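Long-range contact in invasion protein InvA (PDB 2X49), which takes part in type III secretion as an inner-membrane export-apparatus protein involved in invasion of intestinal epithelial cells, and is represented here by its C-terminal domain: residues 193-204 with 214-225. Residues are numbered along the deposited sequence; the frame is centred on the assembly and turned at random.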
ATOM      1  N   ASN A 193      11.566 -10.299   3.743  1.00 19.05           N
ATOM      2  CA  ASN A 193      11.776 -11.718   4.105  1.00 19.33           C
ATOM      3  C   ASN A 193      11.967 -12.578   2.867  1.00 19.48           C
ATOM      4  O   ASN A 193      11.104 -13.381   2.494  1.00 19.37           O
ATOM      5  CB  ASN A 193      10.637 -12.246   4.947  1.00 19.72           C
ATOM      6  CG  ASN A 193      11.042 -13.472   5.718  1.00 24.47           C
ATOM      7  OD1 ASN A 193      12.029 -14.163   5.365  1.00 26.04           O
ATOM      8  ND2 ASN A 193      10.323 -13.739   6.814  1.00 27.49           N
ATOM      9  N   MET A 194      13.100 -12.348   2.238  1.00 18.40           N
ATOM     10  CA  MET A 194      13.402 -12.956   0.959  1.00 19.82           C
ATOM     11  C   MET A 194      13.503 -14.449   1.100  1.00 18.57           C
ATOM     12  O   MET A 194      13.105 -15.170   0.197  1.00 18.78           O
ATOM     13  CB  MET A 194      14.669 -12.368   0.343  1.00 20.62           C
ATOM     14  CG  MET A 194      14.776 -12.647  -1.159  1.00 26.78           C
ATOM     15  SD  MET A 194      13.447 -11.824  -2.094  1.00 33.28           S
ATOM     16  CE  MET A 194      14.038 -10.127  -2.098  1.00 37.57           C
ATOM     17  N   LYS A 195      13.942 -14.898   2.250  1.00 17.50           N
ATOM     18  CA  LYS A 195      14.193 -16.346   2.448  1.00 17.31           C
ATOM     19  C   LYS A 195      12.852 -17.063   2.356  1.00 17.11           C
ATOM     20  O   LYS A 195      12.677 -18.104   1.698  1.00 15.89           O
ATOM     21  CB  LYS A 195      14.855 -16.676   3.774  1.00 17.40           C
ATOM     22  CG  LYS A 195      15.117 -18.190   3.989  1.00 19.97           C
ATOM     23  CD  LYS A 195      15.673 -18.468   5.359  1.00 22.44           C
ATOM     24  CE  LYS A 195      15.935 -19.965   5.590  1.00 22.55           C
ATOM     25  NZ  LYS A 195      16.376 -20.314   6.993  1.00 25.80           N
ATOM     26  N   LEU A 196      11.878 -16.478   3.008  1.00 16.83           N
ATOM     27  CA  LEU A 196      10.520 -17.098   2.998  1.00 17.80           C
ATOM     28  C   LEU A 196       9.855 -17.044   1.627  1.00 17.35           C
ATOM     29  O   LEU A 196       9.138 -17.957   1.186  1.00 17.23           O
ATOM     30  CB  LEU A 196       9.639 -16.498   4.078  1.00 18.47           C
ATOM     31  CG  LEU A 196      10.088 -16.957   5.463  1.00 23.71           C
ATOM     32  CD1 LEU A 196       9.045 -16.527   6.524  1.00 28.19           C
ATOM     33  CD2 LEU A 196      10.372 -18.469   5.539  1.00 27.82           C
ATOM     34  N   ILE A 197      10.108 -15.980   0.904  1.00 16.38           N
ATOM     35  CA  ILE A 197       9.545 -15.816  -0.375  1.00 17.16           C
ATOM     36  C   ILE A 197      10.134 -16.896  -1.272  1.00 16.03           C
ATOM     37  O   ILE A 197       9.429 -17.495  -2.069  1.00 16.13           O
ATOM     38  CB  ILE A 197       9.743 -14.420  -0.961  1.00 16.83           C
ATOM     39  CG1 ILE A 197       8.872 -13.440  -0.185  1.00 16.21           C
ATOM     40  CG2 ILE A 197       9.337 -14.343  -2.411  1.00 19.45           C
ATOM     41  CD1 ILE A 197       9.217 -11.997  -0.492  1.00 18.12           C
ATOM     42  N   MET A 198      11.427 -17.052  -1.177  1.00 16.19           N
ATOM     43  CA  MET A 198      12.157 -18.068  -1.988  1.00 16.69           C
ATOM     44  C   MET A 198      11.714 -19.468  -1.648  1.00 17.20           C
ATOM     45  O   MET A 198      11.582 -20.322  -2.546  1.00 17.01           O
ATOM     46  CB  MET A 198      13.659 -17.886  -1.921  1.00 17.13           C
ATOM     47  CG  MET A 198      14.158 -16.616  -2.531  1.00 18.54           C
ATOM     48  SD  MET A 198      13.966 -16.621  -4.316  1.00 23.67           S
ATOM     49  CE  MET A 198      12.817 -15.285  -4.522  1.00 29.65           C
ATOM     50  N   GLU A 199      11.485 -19.732  -0.376  1.00 15.28           N
ATOM     51  CA  GLU A 199      10.996 -21.077   0.009  1.00 15.72           C
ATOM     52  C   GLU A 199       9.629 -21.329  -0.663  1.00 17.08           C
ATOM     53  O   GLU A 199       9.320 -22.430  -1.138  1.00 16.28           O
ATOM     54  CB  GLU A 199      10.887 -21.255   1.525  1.00 15.51           C
ATOM     55  CG  GLU A 199      12.212 -21.397   2.176  1.00 17.34           C
ATOM     56  CD  GLU A 199      12.130 -21.407   3.707  1.00 20.38           C
ATOM     57  OE1 GLU A 199      11.033 -21.062   4.237  1.00 24.89           O
ATOM     58  OE2 GLU A 199      13.147 -21.746   4.362  1.00 22.79           O
ATOM     59  N   ALA A 200       8.826 -20.288  -0.732  1.00 16.76           N
ATOM     60  CA  ALA A 200       7.486 -20.419  -1.341  1.00 15.99           C
ATOM     61  C   ALA A 200       7.556 -20.558  -2.847  1.00 16.77           C
ATOM     62  O   ALA A 200       6.816 -21.335  -3.454  1.00 17.88           O
ATOM     63  CB  ALA A 200       6.548 -19.229  -0.928  1.00 16.47           C
ATOM     64  N   LEU A 201       8.553 -19.942  -3.434  1.00 16.53           N
ATOM     65  CA  LEU A 201       8.768 -20.098  -4.885  1.00 16.52           C
ATOM     66  C   LEU A 201       9.250 -21.507  -5.181  1.00 16.62           C
ATOM     67  O   LEU A 201       8.852 -22.103  -6.196  1.00 16.32           O
ATOM     68  CB  LEU A 201       9.740 -19.084  -5.434  1.00 16.91           C
ATOM     69  CG  LEU A 201       9.165 -17.692  -5.613  1.00 16.86           C
ATOM     70  CD1 LEU A 201      10.287 -16.641  -5.762  1.00 20.87           C
ATOM     71  CD2 LEU A 201       8.290 -17.695  -6.805  1.00 16.28           C
ATOM     72  N   ALA A 202      10.083 -22.065  -4.297  1.00 16.44           N
ATOM     73  CA  ALA A 202      10.652 -23.413  -4.534  1.00 16.78           C
ATOM     74  C   ALA A 202       9.534 -24.427  -4.516  1.00 18.20           C
ATOM     75  O   ALA A 202       9.602 -25.476  -5.206  1.00 19.14           O
ATOM     76  CB  ALA A 202      11.715 -23.790  -3.501  1.00 16.05           C
ATOM     77  N   LEU A 203       8.506 -24.109  -3.748  1.00 18.15           N
ATOM     78  CA  LEU A 203       7.313 -24.983  -3.583  1.00 18.72           C
ATOM     79  C   LEU A 203       6.353 -24.854  -4.759  1.00 17.42           C
ATOM     80  O   LEU A 203       5.842 -25.873  -5.304  1.00 18.63           O
ATOM     81  CB  LEU A 203       6.600 -24.714  -2.248  1.00 19.81           C
ATOM     82  CG  LEU A 203       5.392 -25.576  -1.881  1.00 21.08           C
ATOM     83  CD1 LEU A 203       5.824 -27.045  -1.754  1.00 24.12           C
ATOM     84  CD2 LEU A 203       4.691 -25.090  -0.600  1.00 24.62           C
ATOM     85  N   TRP A 204       6.124 -23.627  -5.188  1.00 17.00           N
ATOM     86  CA  TRP A 204       5.038 -23.321  -6.120  1.00 16.09           C
ATOM     87  C   TRP A 204       5.446 -23.152  -7.561  1.00 16.36           C
ATOM     88  O   TRP A 204       4.710 -23.507  -8.485  1.00 15.84           O
ATOM     89  CB  TRP A 204       4.258 -22.088  -5.631  1.00 16.02           C
ATOM     90  CG  TRP A 204       3.369 -22.410  -4.460  1.00 16.69           C
ATOM     91  CD1 TRP A 204       3.589 -22.036  -3.152  1.00 19.02           C
ATOM     92  CD2 TRP A 204       2.135 -23.116  -4.463  1.00 19.35           C
ATOM     93  NE1 TRP A 204       2.581 -22.474  -2.361  1.00 20.70           N
ATOM     94  CE2 TRP A 204       1.663 -23.130  -3.133  1.00 20.98           C
ATOM     95  CE3 TRP A 204       1.368 -23.717  -5.456  1.00 20.31           C
ATOM     96  CZ2 TRP A 204       0.481 -23.740  -2.774  1.00 21.74           C
ATOM     97  CZ3 TRP A 204       0.176 -24.317  -5.081  1.00 22.76           C
ATOM     98  CH2 TRP A 204      -0.241 -24.329  -3.760  1.00 22.04           C
ATOM     99  N   LEU A 214       0.652 -17.550  -9.668  1.00 17.50           N
ATOM    100  CA  LEU A 214       1.820 -17.800  -8.809  1.00 17.77           C
ATOM    101  C   LEU A 214       1.893 -16.795  -7.654  1.00 18.67           C
ATOM    102  O   LEU A 214       2.183 -17.150  -6.490  1.00 17.69           O
ATOM    103  CB  LEU A 214       3.144 -17.791  -9.638  1.00 17.58           C
ATOM    104  CG  LEU A 214       4.444 -18.032  -8.877  1.00 18.37           C
ATOM    105  CD1 LEU A 214       4.398 -19.409  -8.205  1.00 18.76           C
ATOM    106  CD2 LEU A 214       5.702 -17.830  -9.756  1.00 19.56           C
ATOM    107  N   VAL A 215       1.703 -15.531  -7.989  1.00 17.39           N
ATOM    108  CA  VAL A 215       1.726 -14.471  -6.982  1.00 17.39           C
ATOM    109  C   VAL A 215       0.717 -14.731  -5.870  1.00 17.92           C
ATOM    110  O   VAL A 215       1.020 -14.569  -4.703  1.00 17.04           O
ATOM    111  CB  VAL A 215       1.514 -13.029  -7.566  1.00 17.20           C
ATOM    112  CG1 VAL A 215       1.258 -12.059  -6.424  1.00 17.46           C
ATOM    113  CG2 VAL A 215       2.752 -12.628  -8.307  1.00 17.57           C
ATOM    114  N   GLU A 216      -0.439 -15.216  -6.246  1.00 18.27           N
ATOM    115  CA  GLU A 216      -1.479 -15.472  -5.254  1.00 18.22           C
ATOM    116  C   GLU A 216      -1.008 -16.535  -4.243  1.00 19.53           C
ATOM    117  O   GLU A 216      -1.334 -16.508  -3.035  1.00 18.72           O
ATOM    118  CB  GLU A 216      -2.805 -15.847  -5.928  1.00 17.72           C
ATOM    119  CG  GLU A 216      -3.980 -15.543  -5.070  1.00 20.71           C
ATOM    120  CD  GLU A 216      -4.197 -14.036  -4.774  1.00 20.86           C
ATOM    121  OE1 GLU A 216      -3.564 -13.136  -5.412  1.00 17.85           O
ATOM    122  OE2 GLU A 216      -5.048 -13.744  -3.906  1.00 19.12           O
ATOM    123  N   HIS A 217      -0.322 -17.553  -4.761  1.00 17.64           N
ATOM    124  CA  HIS A 217       0.181 -18.599  -3.900  1.00 17.58           C
ATOM    125  C   HIS A 217       1.260 -18.085  -2.951  1.00 17.46           C
ATOM    126  O   HIS A 217       1.353 -18.481  -1.777  1.00 17.54           O
ATOM    127  CB  HIS A 217       0.686 -19.818  -4.686  1.00 17.80           C
ATOM    128  CG  HIS A 217      -0.390 -20.578  -5.398  1.00 19.43           C
ATOM    129  ND1 HIS A 217      -1.406 -21.233  -4.735  1.00 19.31           N
ATOM    130  CD2 HIS A 217      -0.581 -20.840  -6.717  1.00 23.51           C
ATOM    131  CE1 HIS A 217      -2.206 -21.820  -5.611  1.00 22.68           C
ATOM    132  NE2 HIS A 217      -1.710 -21.616  -6.821  1.00 22.71           N
ATOM    133  N   ILE A 218       2.096 -17.221  -3.495  1.00 17.90           N
ATOM    134  CA  ILE A 218       3.194 -16.615  -2.720  1.00 17.31           C
ATOM    135  C   ILE A 218       2.602 -15.759  -1.583  1.00 18.31           C
ATOM    136  O   ILE A 218       3.004 -15.836  -0.413  1.00 18.18           O
ATOM    137  CB  ILE A 218       4.198 -15.809  -3.565  1.00 18.43           C
ATOM    138  CG1 ILE A 218       4.824 -16.686  -4.669  1.00 18.20           C
ATOM    139  CG2 ILE A 218       5.269 -15.197  -2.689  1.00 17.98           C
ATOM    140  CD1 ILE A 218       5.274 -18.030  -4.205  1.00 19.90           C
ATOM    141  N   ARG A 219       1.579 -15.009  -1.940  1.00 18.66           N
ATOM    142  CA  ARG A 219       0.873 -14.150  -0.940  1.00 17.79           C
ATOM    143  C   ARG A 219       0.390 -15.044   0.170  1.00 18.97           C
ATOM    144  O   ARG A 219       0.472 -14.756   1.364  1.00 18.55           O
ATOM    145  CB  ARG A 219      -0.304 -13.402  -1.540  1.00 17.60           C
ATOM    146  CG  ARG A 219       0.056 -12.229  -2.381  1.00 18.38           C
ATOM    147  CD  ARG A 219      -1.185 -11.547  -2.838  1.00 17.19           C
ATOM    148  NE  ARG A 219      -2.011 -11.005  -1.754  1.00 17.81           N
ATOM    149  CZ  ARG A 219      -2.010  -9.718  -1.395  1.00 17.39           C
ATOM    150  NH1 ARG A 219      -1.240  -8.828  -2.061  1.00 18.19           N
ATOM    151  NH2 ARG A 219      -2.797  -9.314  -0.390  1.00 17.53           N
ATOM    152  N   GLY A 220      -0.168 -16.171  -0.228  1.00 18.22           N
ATOM    153  CA  GLY A 220      -0.672 -17.127   0.778  1.00 17.99           C
ATOM    154  C   GLY A 220       0.411 -17.632   1.750  1.00 18.55           C
ATOM    155  O   GLY A 220       0.218 -17.796   2.966  1.00 16.91           O
ATOM    156  N   ALA A 221       1.558 -17.911   1.179  1.00 18.17           N
ATOM    157  CA  ALA A 221       2.685 -18.423   1.952  1.00 19.00           C
ATOM    158  C   ALA A 221       3.136 -17.369   2.947  1.00 19.04           C
ATOM    159  O   ALA A 221       3.599 -17.655   4.043  1.00 21.01           O
ATOM    160  CB  ALA A 221       3.876 -18.835   1.051  1.00 18.83           C
ATOM    161  N   MET A 222       2.956 -16.136   2.542  1.00 18.78           N
ATOM    162  CA  MET A 222       3.456 -14.956   3.283  1.00 18.75           C
ATOM    163  C   MET A 222       2.404 -14.360   4.186  1.00 17.26           C
ATOM    164  O   MET A 222       2.556 -13.259   4.700  1.00 17.26           O
ATOM    165  CB  MET A 222       3.966 -13.875   2.308  1.00 18.22           C
ATOM    166  CG  MET A 222       5.249 -14.260   1.575  1.00 21.63           C
ATOM    167  SD  MET A 222       6.623 -14.915   2.564  1.00 28.07           S
ATOM    168  CE  MET A 222       7.093 -13.363   3.374  1.00 28.15           C
ATOM    169  N   ALA A 223       1.314 -15.087   4.352  1.00 16.57           N
ATOM    170  CA  ALA A 223       0.145 -14.543   5.045  1.00 16.36           C
ATOM    171  C   ALA A 223       0.429 -13.805   6.381  1.00 16.25           C
ATOM    172  O   ALA A 223      -0.012 -12.672   6.625  1.00 16.45           O
ATOM    173  CB  ALA A 223      -0.911 -15.613   5.264  1.00 16.56           C
ATOM    174  N   ARG A 224       1.234 -14.454   7.198  1.00 16.58           N
ATOM    175  CA  ARG A 224       1.561 -13.913   8.494  1.00 17.38           C
ATOM    176  C   ARG A 224       2.187 -12.538   8.364  1.00 16.28           C
ATOM    177  O   ARG A 224       1.893 -11.625   9.111  1.00 17.54           O
ATOM    178  CB  ARG A 224       2.518 -14.850   9.234  1.00 17.86           C
ATOM    179  CG  ARG A 224       3.113 -14.259  10.464  1.00 21.39           C
ATOM    180  CD  ARG A 224       4.027 -15.284  11.119  1.00 23.70           C
ATOM    181  NE  ARG A 224       4.639 -14.760  12.336  1.00 26.74           N
ATOM    182  CZ  ARG A 224       5.076 -15.513  13.340  1.00 30.39           C
ATOM    183  NH1 ARG A 224       4.984 -16.842  13.293  1.00 32.19           N
ATOM    184  NH2 ARG A 224       5.612 -14.933  14.398  1.00 31.98           N
ATOM    185  N   TYR A 225       3.026 -12.419   7.360  1.00 16.92           N
ATOM    186  CA  TYR A 225       3.839 -11.185   7.157  1.00 16.40           C
ATOM    187  C   TYR A 225       3.022 -10.055   6.567  1.00 18.03           C
ATOM    188  O   TYR A 225       3.233  -8.880   6.847  1.00 20.29           O
ATOM    189  CB  TYR A 225       5.093 -11.523   6.337  1.00 16.26           C
ATOM    190  CG  TYR A 225       5.928 -12.505   7.125  1.00 16.54           C
ATOM    191  CD1 TYR A 225       6.813 -12.057   8.102  1.00 16.50           C
ATOM    192  CD2 TYR A 225       5.775 -13.866   6.968  1.00 20.10           C
ATOM    193  CE1 TYR A 225       7.527 -12.967   8.923  1.00 19.27           C
ATOM    194  CE2 TYR A 225       6.481 -14.774   7.753  1.00 17.45           C
ATOM    195  CZ  TYR A 225       7.355 -14.318   8.745  1.00 18.58           C
ATOM    196  OH  TYR A 225       8.075 -15.182   9.547  1.00 20.39           O
TER
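Trp204 lays one face of its indole over His217 in an offset stack: the six-membered ring and the imidazole lie with centroids 3.8 Å apart and planes only 6° from parallel. His217 CB continues the overlap as a CH-pi contact over the five-membered ring, 3.6 Å from its centroid, so that both halves of the indole are used. Next to the stacked rings the contact becomes aliphatic. Trp204 CB meets Leu214 CD1, and Leu201 CD2 touches Leu214 CD2 at 3.9 Å. Ile218, with CG1 beside its backbone N and the chain then turned at chi2, brings CD1 against Ala200 CB at 3.7 Å and against the Leu201 side chain. The small Ala200 lets the helices come close here, and its CB meets Ala221 CB at a tight 3.3 Å. Met222, where helix 211-221 gives way to helix 223-231, folds at chi2 and chi3 to bring SD against both Leu196 CB and Ile197 CG1. At the far end, Asn193 ND2 sits 3.5 Å above the Tyr225 ring plane, offset toward its rim, with amide and ring planes nearly perpendicular (85°), while Asn193 OD1 accepts a weak capping bond from Leu196 N. Met194 and Met198 turn instead to helices 147-158 and 174-185. The arrangement is a splayed hairpin of consecutive helices, segments 194-204 and 214-221 running 130° apart, with an apolar seam between aromatic ends, within the helical part of the FHIPEP-family C-terminal domain.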